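Local coordinates for nitrite reductase (Hyphomicrobium denitrificans, PDB 2DV6), which is a copper-containing enzyme that probably reduces nitrite to nitric oxide in denitrification, with cytochrome c as the likely electron donor, at residues I405-A408 with G409-L413; D314-K317 with L318-K322; V58-E61 with G62-V65. All coordinates share one frame; numbering follows the deposited sequence.

Interaction 1. Residues I405-A408 with G409-L413; sequences IDRA and GRYIL. With K (potassium ion), chain J.
Y411 reaches back four residues with its phenol, and OH gives its proton to the backbone O of R407 at 2.6 Å. The acceptor lies at the ring edge, in the plane of the ring, whereas the hydroxyl stands above the R407 carbonyl plane (59° out of it). A water accepts from R407 N (3.0 Å) and donates to Y411 OH (2.8 Å), making a second bridge between the tyrosine and the backbone of R407. CG of R407 passes the hydroxyl at 3.7 Å, and I405 CG2 rests obliquely against CE1 of the ring. A tyrosine tied to the residue four places back, with glycine (G409) two places before it, is a tyrosine corner, a feature of Greek-key sandwiches such as cupredoxins; here it ties strand 409-415 to the loop 405-408 that leads in from strand 397-404 of the other sheet. In the next shell, R407 folds its guanidinium onto its own chain: bent at chi2 and chi3 (146° and -73°), it grips A408 O side-on, with NE and NH2 both at 2.9 Å and A408 O in the guanidinium plane. NH1 turns to K435 O. Beside the corner, D406 OD2 binds a potassium ion at 2.4 Å, together with K404 O, E369 and three waters. T227, G228 and P229 of a second subunit pack on D406, Y411 and R407 respectively.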
loop_
_atom_site.group_PDB
_atom_site.type_symbol
_atom_site.label_atom_id
_atom_site.label_comp_id
_atom_site.label_asym_id
_atom_site.label_seq_id
_atom_site.Cartn_x
_atom_site.Cartn_y
_atom_site.Cartn_z
ATOM N N ILE A 405 29.142 -25.954 42.900
ATOM C CA ILE A 405 28.920 -26.869 41.795
ATOM C C ILE A 405 29.119 -28.334 42.218
ATOM O O ILE A 405 30.239 -28.799 42.321
ATOM C CB ILE A 405 29.826 -26.494 40.617
ATOM C CG1 ILE A 405 29.516 -25.055 40.170
ATOM C CG2 ILE A 405 29.643 -27.475 39.456
ATOM C CD1 ILE A 405 30.583 -24.477 39.272
ATOM N N ASP A 406 28.028 -29.055 42.457
ATOM C CA ASP A 406 28.115 -30.405 43.024
ATOM C C ASP A 406 28.570 -31.457 42.026
ATOM O O ASP A 406 29.113 -32.479 42.410
ATOM C CB ASP A 406 26.770 -30.851 43.609
ATOM C CG ASP A 406 26.105 -29.768 44.408
ATOM O OD1 ASP A 406 26.179 -29.770 45.655
ATOM O OD2 ASP A 406 25.512 -28.885 43.760
ATOM N N ARG A 407 28.332 -31.226 40.748
ATOM C CA ARG A 407 28.649 -32.229 39.760
ATOM C C ARG A 407 28.899 -31.620 38.404
ATOM O O ARG A 407 28.671 -30.428 38.192
ATOM C CB ARG A 407 27.539 -33.291 39.695
ATOM C CG ARG A 407 26.166 -32.783 39.298
ATOM C CD ARG A 407 25.483 -33.861 38.496
ATOM N NE ARG A 407 26.109 -33.934 37.181
ATOM C CZ ARG A 407 25.996 -34.932 36.311
ATOM N NH1 ARG A 407 25.295 -36.027 36.599
ATOM N NH2 ARG A 407 26.630 -34.841 35.149
ATOM N N ALA A 408 29.369 -32.459 37.493
ATOM C CA ALA A 408 29.812 -32.065 36.180
ATOM C C ALA A 408 28.645 -31.682 35.250
ATOM O O ALA A 408 27.521 -32.104 35.451
ATOM C CB ALA A 408 30.616 -33.210 35.571
ATOM N N GLY A 409 28.935 -30.911 34.214
ATOM C CA GLY A 409 27.944 -30.599 33.206
ATOM C C GLY A 409 28.210 -29.301 32.460
ATOM O O GLY A 409 29.126 -28.539 32.787
ATOM N N ARG A 410 27.411 -29.069 31.427
ATOM C CA ARG A 410 27.425 -27.800 30.782
ATOM C C ARG A 410 26.247 -27.032 31.363
ATOM O O ARG A 410 25.109 -27.297 31.018
ATOM C CB ARG A 410 27.231 -27.971 29.292
ATOM C CG ARG A 410 26.890 -26.684 28.600
ATOM C CD ARG A 410 28.020 -26.305 27.779
ATOM N NE ARG A 410 27.747 -26.662 26.415
ATOM C CZ ARG A 410 28.682 -27.019 25.547
ATOM N NH1 ARG A 410 28.331 -27.317 24.293
ATOM N NH2 ARG A 410 29.952 -27.075 25.930
ATOM N N TYR A 411 26.536 -26.090 32.249
ATOM C CA TYR A 411 25.508 -25.216 32.805
ATOM C C TYR A 411 25.274 -23.991 31.888
ATOM O O TYR A 411 26.185 -23.500 31.217
ATOM C CB TYR A 411 25.871 -24.845 34.243
ATOM C CG TYR A 411 26.005 -26.112 35.082
ATOM C CD1 TYR A 411 27.250 -26.754 35.241
ATOM C CD2 TYR A 411 24.882 -26.700 35.666
ATOM C CE1 TYR A 411 27.364 -27.924 35.999
ATOM C CE2 TYR A 411 24.979 -27.862 36.410
ATOM C CZ TYR A 411 26.229 -28.475 36.565
ATOM O OH TYR A 411 26.313 -29.635 37.293
ATOM N N ILE A 412 24.035 -23.524 31.858
ATOM C CA ILE A 412 23.622 -22.548 30.851
ATOM C C ILE A 412 23.053 -21.267 31.462
ATOM O O ILE A 412 22.006 -21.293 32.104
ATOM C CB ILE A 412 22.678 -23.195 29.841
ATOM C CG1 ILE A 412 23.265 -24.566 29.364
ATOM C CG2 ILE A 412 22.405 -22.253 28.632
ATOM C CD1 ILE A 412 22.263 -25.384 28.537
ATOM N N LEU A 413 23.781 -20.158 31.275
ATOM C CA LEU A 413 23.304 -18.833 31.697
ATOM C C LEU A 413 22.225 -18.341 30.717
ATOM O O LEU A 413 22.417 -18.373 29.490
ATOM C CB LEU A 413 24.445 -17.829 31.761
ATOM C CG LEU A 413 25.502 -17.991 32.868
ATOM C CD1 LEU A 413 26.275 -19.358 32.761
ATOM C CD2 LEU A 413 26.490 -16.791 32.822
HETATM K K K J . 24.713 -26.628 43.633
HETATM O O HOH W 1 24.954 -27.006 45.901
HETATM O O HOH W 2 26.256 -29.154 40.037
HETATM O O HOH W 3 22.397 -27.521 43.597
HETATM O O HOH W 4 23.599 -24.676 44.461
#

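Interaction 2. Residues D314-K317 with L318-K322; sequences DYEK and LINEK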
loop_
_atom_site.group_PDB
_atom_site.type_symbol
_atom_site.label_atom_id
_atom_site.label_comp_id
_atom_site.label_asym_id
_atom_site.label_seq_id
_atom_site.Cartn_x
_atom_site.Cartn_y
_atom_site.Cartn_z
ATOM N N ASP A 314 18.738 1.530 15.166
ATOM C CA ASP A 314 17.431 2.013 14.757
ATOM C C ASP A 314 16.880 2.738 16.003
ATOM O O ASP A 314 16.562 2.123 17.028
ATOM C CB ASP A 314 16.563 0.826 14.336
ATOM C CG ASP A 314 15.169 1.221 13.889
ATOM O OD1 ASP A 314 14.568 2.156 14.483
ATOM O OD2 ASP A 314 14.657 0.555 12.954
ATOM N N TYR A 315 16.797 4.057 15.897
ATOM C CA TYR A 315 16.291 4.892 16.988
ATOM C C TYR A 315 14.839 4.600 17.398
ATOM O O TYR A 315 14.541 4.571 18.583
ATOM C CB TYR A 315 16.484 6.375 16.641
ATOM C CG TYR A 315 15.744 7.304 17.542
ATOM C CD1 TYR A 315 16.274 7.712 18.761
ATOM C CD2 TYR A 315 14.484 7.782 17.166
ATOM C CE1 TYR A 315 15.535 8.596 19.599
ATOM C CE2 TYR A 315 13.763 8.621 17.969
ATOM C CZ TYR A 315 14.293 9.036 19.168
ATOM O OH TYR A 315 13.507 9.884 19.917
ATOM N N GLU A 316 13.949 4.383 16.429
ATOM C CA GLU A 316 12.528 4.064 16.711
ATOM C C GLU A 316 12.454 2.773 17.561
ATOM O O GLU A 316 11.688 2.682 18.535
ATOM C CB GLU A 316 11.748 3.902 15.395
ATOM C CG GLU A 316 10.242 3.609 15.592
ATOM C CD GLU A 316 9.909 2.134 15.894
ATOM O OE1 GLU A 316 8.941 1.919 16.659
ATOM O OE2 GLU A 316 10.597 1.193 15.388
ATOM N N LYS A 317 13.279 1.782 17.218
ATOM C CA LYS A 317 13.273 0.526 17.983
ATOM C C LYS A 317 13.848 0.746 19.380
ATOM O O LYS A 317 13.298 0.237 20.350
ATOM C CB LYS A 317 14.044 -0.583 17.252
ATOM C CG LYS A 317 13.310 -1.195 16.040
ATOM C CD LYS A 317 14.267 -2.231 15.360
ATOM C CE LYS A 317 13.701 -2.766 14.001
ATOM N NZ LYS A 317 14.516 -3.985 13.587
ATOM N N LEU A 318 14.963 1.479 19.479
ATOM C CA LEU A 318 15.509 1.874 20.794
ATOM C C LEU A 318 14.485 2.570 21.671
ATOM O O LEU A 318 14.253 2.152 22.792
ATOM C CB LEU A 318 16.688 2.829 20.636
ATOM C CG LEU A 318 17.852 2.958 21.609
ATOM C CD1 LEU A 318 18.380 4.434 21.548
ATOM C CD2 LEU A 318 17.718 2.402 23.048
ATOM N N ILE A 319 13.892 3.662 21.202
ATOM C CA ILE A 319 13.082 4.407 22.139
ATOM C C ILE A 319 11.766 3.740 22.427
ATOM O O ILE A 319 11.170 4.020 23.460
ATOM C CB ILE A 319 12.776 5.849 21.748
ATOM C CG1 ILE A 319 12.185 5.913 20.348
ATOM C CG2 ILE A 319 13.959 6.788 22.136
ATOM C CD1 ILE A 319 11.158 6.969 20.258
ATOM N N ASN A 320 11.316 2.856 21.522
ATOM C CA ASN A 320 10.075 2.091 21.778
ATOM C C ASN A 320 10.323 0.681 22.323
ATOM O O ASN A 320 9.397 -0.114 22.407
ATOM C CB ASN A 320 9.169 2.092 20.547
ATOM C CG ASN A 320 8.647 3.496 20.241
ATOM O OD1 ASN A 320 8.202 4.215 21.150
ATOM N ND2 ASN A 320 8.711 3.894 18.996
ATOM N N GLU A 321 11.568 0.397 22.721
ATOM C CA GLU A 321 11.870 -0.852 23.441
ATOM C C GLU A 321 11.558 -2.108 22.592
ATOM O O GLU A 321 10.871 -3.017 23.046
ATOM C CB GLU A 321 11.222 -0.872 24.842
ATOM C CG GLU A 321 11.684 0.332 25.718
ATOM C CD GLU A 321 11.057 0.371 27.134
ATOM O OE1 GLU A 321 10.777 -0.704 27.720
ATOM O OE2 GLU A 321 10.890 1.494 27.675
ATOM N N LYS A 322 12.106 -2.129 21.370
ATOM C CA LYS A 322 11.953 -3.254 20.440
ATOM C C LYS A 322 13.333 -3.800 20.032
ATOM O O LYS A 322 13.802 -3.573 18.900
ATOM C CB LYS A 322 11.153 -2.831 19.186
ATOM C CG LYS A 322 9.683 -2.411 19.428
ATOM C CD LYS A 322 9.211 -1.509 18.239
ATOM C CE LYS A 322 7.844 -0.928 18.482
ATOM N NZ LYS A 322 7.304 -0.196 17.275
#
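The ring of Y315 carries I319 over one face: CG1 lies 4.1 Å from the centroid and 20° off the normal, a CH-pi contact displaced toward the rim, while I319 CG2 touches Y315 CE1 at 3.5 Å. With CG anti to the backbone N (chi1 168°), the Y315 ring is turned so that I319, one helical turn on, lies over its face. The second flat group is the carboxylate of E316, which works through a single oxygen. K322 NZ meets OE1 on its syn lone pair at 2.7 Å, a salt bridge, and N320 ND2 comes to the same atom at 3.1 Å from the anti side, out of the carboxylate plane; the amide and carboxylate planes are turned 46° apart. The third, the carboxylate of D314, is the N-cap: OD1 accepts from K317 N, met from above its plane. Between these ends runs the short helix 315-319, with L318 N bonded to D314 O and I319 N to Y315 O. It stops in a Schellman motif: E321, at positive phi, is C-prime, K322 N returns to K317 O at 2.8 Å, and E321 N reaches L318 O. K317 sends its NZ away to E324, T301 O and V302 O. L318 packs on P266 and T267 of helix 265-270, and E321 forms a salt bridge with R420 of a third subunit. Two donors on one oxygen, one of them an ammonium, should favour the ionised form of E316 and help hold K322 over the helix end.

Interaction 3. Residues V58-E61 with G62-V65; sequences VVHE and GETV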
loop_
_atom_site.group_PDB
_atom_site.type_symbol
_atom_site.label_atom_id
_atom_site.label_comp_id
_atom_site.label_asym_id
_atom_site.label_seq_id
_atom_site.Cartn_x
_atom_site.Cartn_y
_atom_site.Cartn_z
ATOM N N VAL A 58 23.107 -26.025 5.862
ATOM C CA VAL A 58 24.326 -26.746 6.185
ATOM C C VAL A 58 24.672 -26.789 7.658
ATOM O O VAL A 58 24.739 -25.776 8.353
ATOM C CB VAL A 58 25.537 -26.610 5.150
ATOM C CG1 VAL A 58 25.269 -25.647 3.988
ATOM C CG2 VAL A 58 26.923 -26.460 5.813
ATOM N N VAL A 59 24.906 -28.014 8.088
ATOM C CA VAL A 59 24.906 -28.386 9.472
ATOM C C VAL A 59 26.062 -29.382 9.704
ATOM O O VAL A 59 26.606 -29.946 8.751
ATOM C CB VAL A 59 23.496 -28.944 9.781
ATOM C CG1 VAL A 59 23.508 -30.128 10.703
ATOM C CG2 VAL A 59 22.572 -27.785 10.228
ATOM N N HIS A 60 26.472 -29.539 10.965
ATOM C CA HIS A 60 27.564 -30.445 11.315
ATOM C C HIS A 60 27.075 -31.547 12.228
ATOM O O HIS A 60 26.163 -31.349 13.050
ATOM C CB HIS A 60 28.759 -29.696 11.917
ATOM C CG HIS A 60 29.482 -28.844 10.919
ATOM N ND1 HIS A 60 30.601 -29.277 10.241
ATOM C CD2 HIS A 60 29.223 -27.596 10.455
ATOM C CE1 HIS A 60 31.024 -28.321 9.430
ATOM N NE2 HIS A 60 30.191 -27.298 9.524
ATOM N N GLU A 61 27.660 -32.727 12.028
ATOM C CA GLU A 61 27.341 -33.905 12.799
ATOM C C GLU A 61 27.261 -33.612 14.302
ATOM O O GLU A 61 28.161 -33.018 14.865
ATOM C CB GLU A 61 28.408 -34.970 12.541
ATOM C CG GLU A 61 28.055 -36.309 13.212
ATOM C CD GLU A 61 29.074 -37.422 12.950
ATOM O OE1 GLU A 61 30.101 -37.186 12.257
ATOM O OE2 GLU A 61 28.822 -38.544 13.447
ATOM N N GLY A 62 26.180 -34.045 14.935
ATOM C CA GLY A 62 25.967 -33.832 16.372
ATOM C C GLY A 62 25.282 -32.517 16.771
ATOM O O GLY A 62 24.923 -32.347 17.941
ATOM N N GLU A 63 25.124 -31.580 15.823
ATOM C CA GLU A 63 24.398 -30.325 16.103
ATOM C C GLU A 63 22.894 -30.563 16.303
ATOM O O GLU A 63 22.294 -31.432 15.681
ATOM C CB GLU A 63 24.639 -29.269 15.007
ATOM C CG GLU A 63 26.065 -28.669 15.009
ATOM C CD GLU A 63 26.270 -27.625 13.942
ATOM O OE1 GLU A 63 25.541 -27.686 12.931
ATOM O OE2 GLU A 63 27.156 -26.732 14.086
ATOM N N THR A 64 22.309 -29.796 17.214
ATOM C CA THR A 64 20.864 -29.724 17.331
ATOM C C THR A 64 20.402 -28.669 16.319
ATOM O O THR A 64 20.876 -27.533 16.347
ATOM C CB THR A 64 20.441 -29.331 18.738
ATOM O OG1 THR A 64 20.863 -30.349 19.640
ATOM C CG2 THR A 64 18.934 -29.219 18.815
ATOM N N VAL A 65 19.515 -29.072 15.408
ATOM C CA VAL A 65 19.131 -28.226 14.290
ATOM C C VAL A 65 17.718 -27.815 14.585
ATOM O O VAL A 65 16.854 -28.674 14.811
ATOM C CB VAL A 65 19.189 -29.009 12.946
ATOM C CG1 VAL A 65 18.590 -28.196 11.774
ATOM C CG2 VAL A 65 20.671 -29.463 12.638
#
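V59 points toward V65 and meets it tip to tip: CG1 and CG2 of V59 both lie 3.5 Å from V65 CG2, tighter than usual for methyl groups. The same valine runs alongside E63, sliding past it in the opposite direction, with V59 CA 3.6 Å from E63 OE1. At H60 the backbone takes over. Its N-H is caught by OE1 of E63 at 2.9 Å, nearly straight at 163° but arriving from above the carboxylate plane; its carbonyl O receives E63 N at 3.0 Å, so one glutamate holds H60 by both backbone groups. The E63 chain, extended beyond CG with chi2 -179°, lies back along H60 to put the carboxylate there, its CD 3.8 Å from H60 CB. On the ring of H60, ND1 is bonded to P132 O. E61 and G62 form the corners of a type II beta turn from H60 to E63, G62 taking the positive phi (88°) of its third position. The turn carries the chain from strand 57-60 to strand 64-70, members of different sheets of a cupredoxin sandwich, and the two valines close the inside of the bend against V27. E63 OE1 also forms a salt bridge with R135, whose NH2 bonds V58 O; this arginine should stabilise the negative charge of E63 while the same oxygen remains an acceptor for H60 N.

Along the chain the order is interaction 3, interaction 2, interaction 1. Interaction 3 belongs to the N-terminal cupredoxin domain, which carries a copper bound by H77, C114, H119 and M124. Interaction 1 lies in the C-terminal one, and interaction 2 on the helix that precedes strand 325-328 of that same C-terminal domain. The centres of interactions 1 and 3 are 23 Å apart, their nearest atoms about 9 Å; the centre of interaction 2 is more than 30 Å from either, and none touch. Interactions 1 and 3 each sit where the chain passes between two sheets, whereas interaction 2 caps and ends a helix that packs on a third subunit; interactions 1 and 3 also touch a second subunit, 3 through T64.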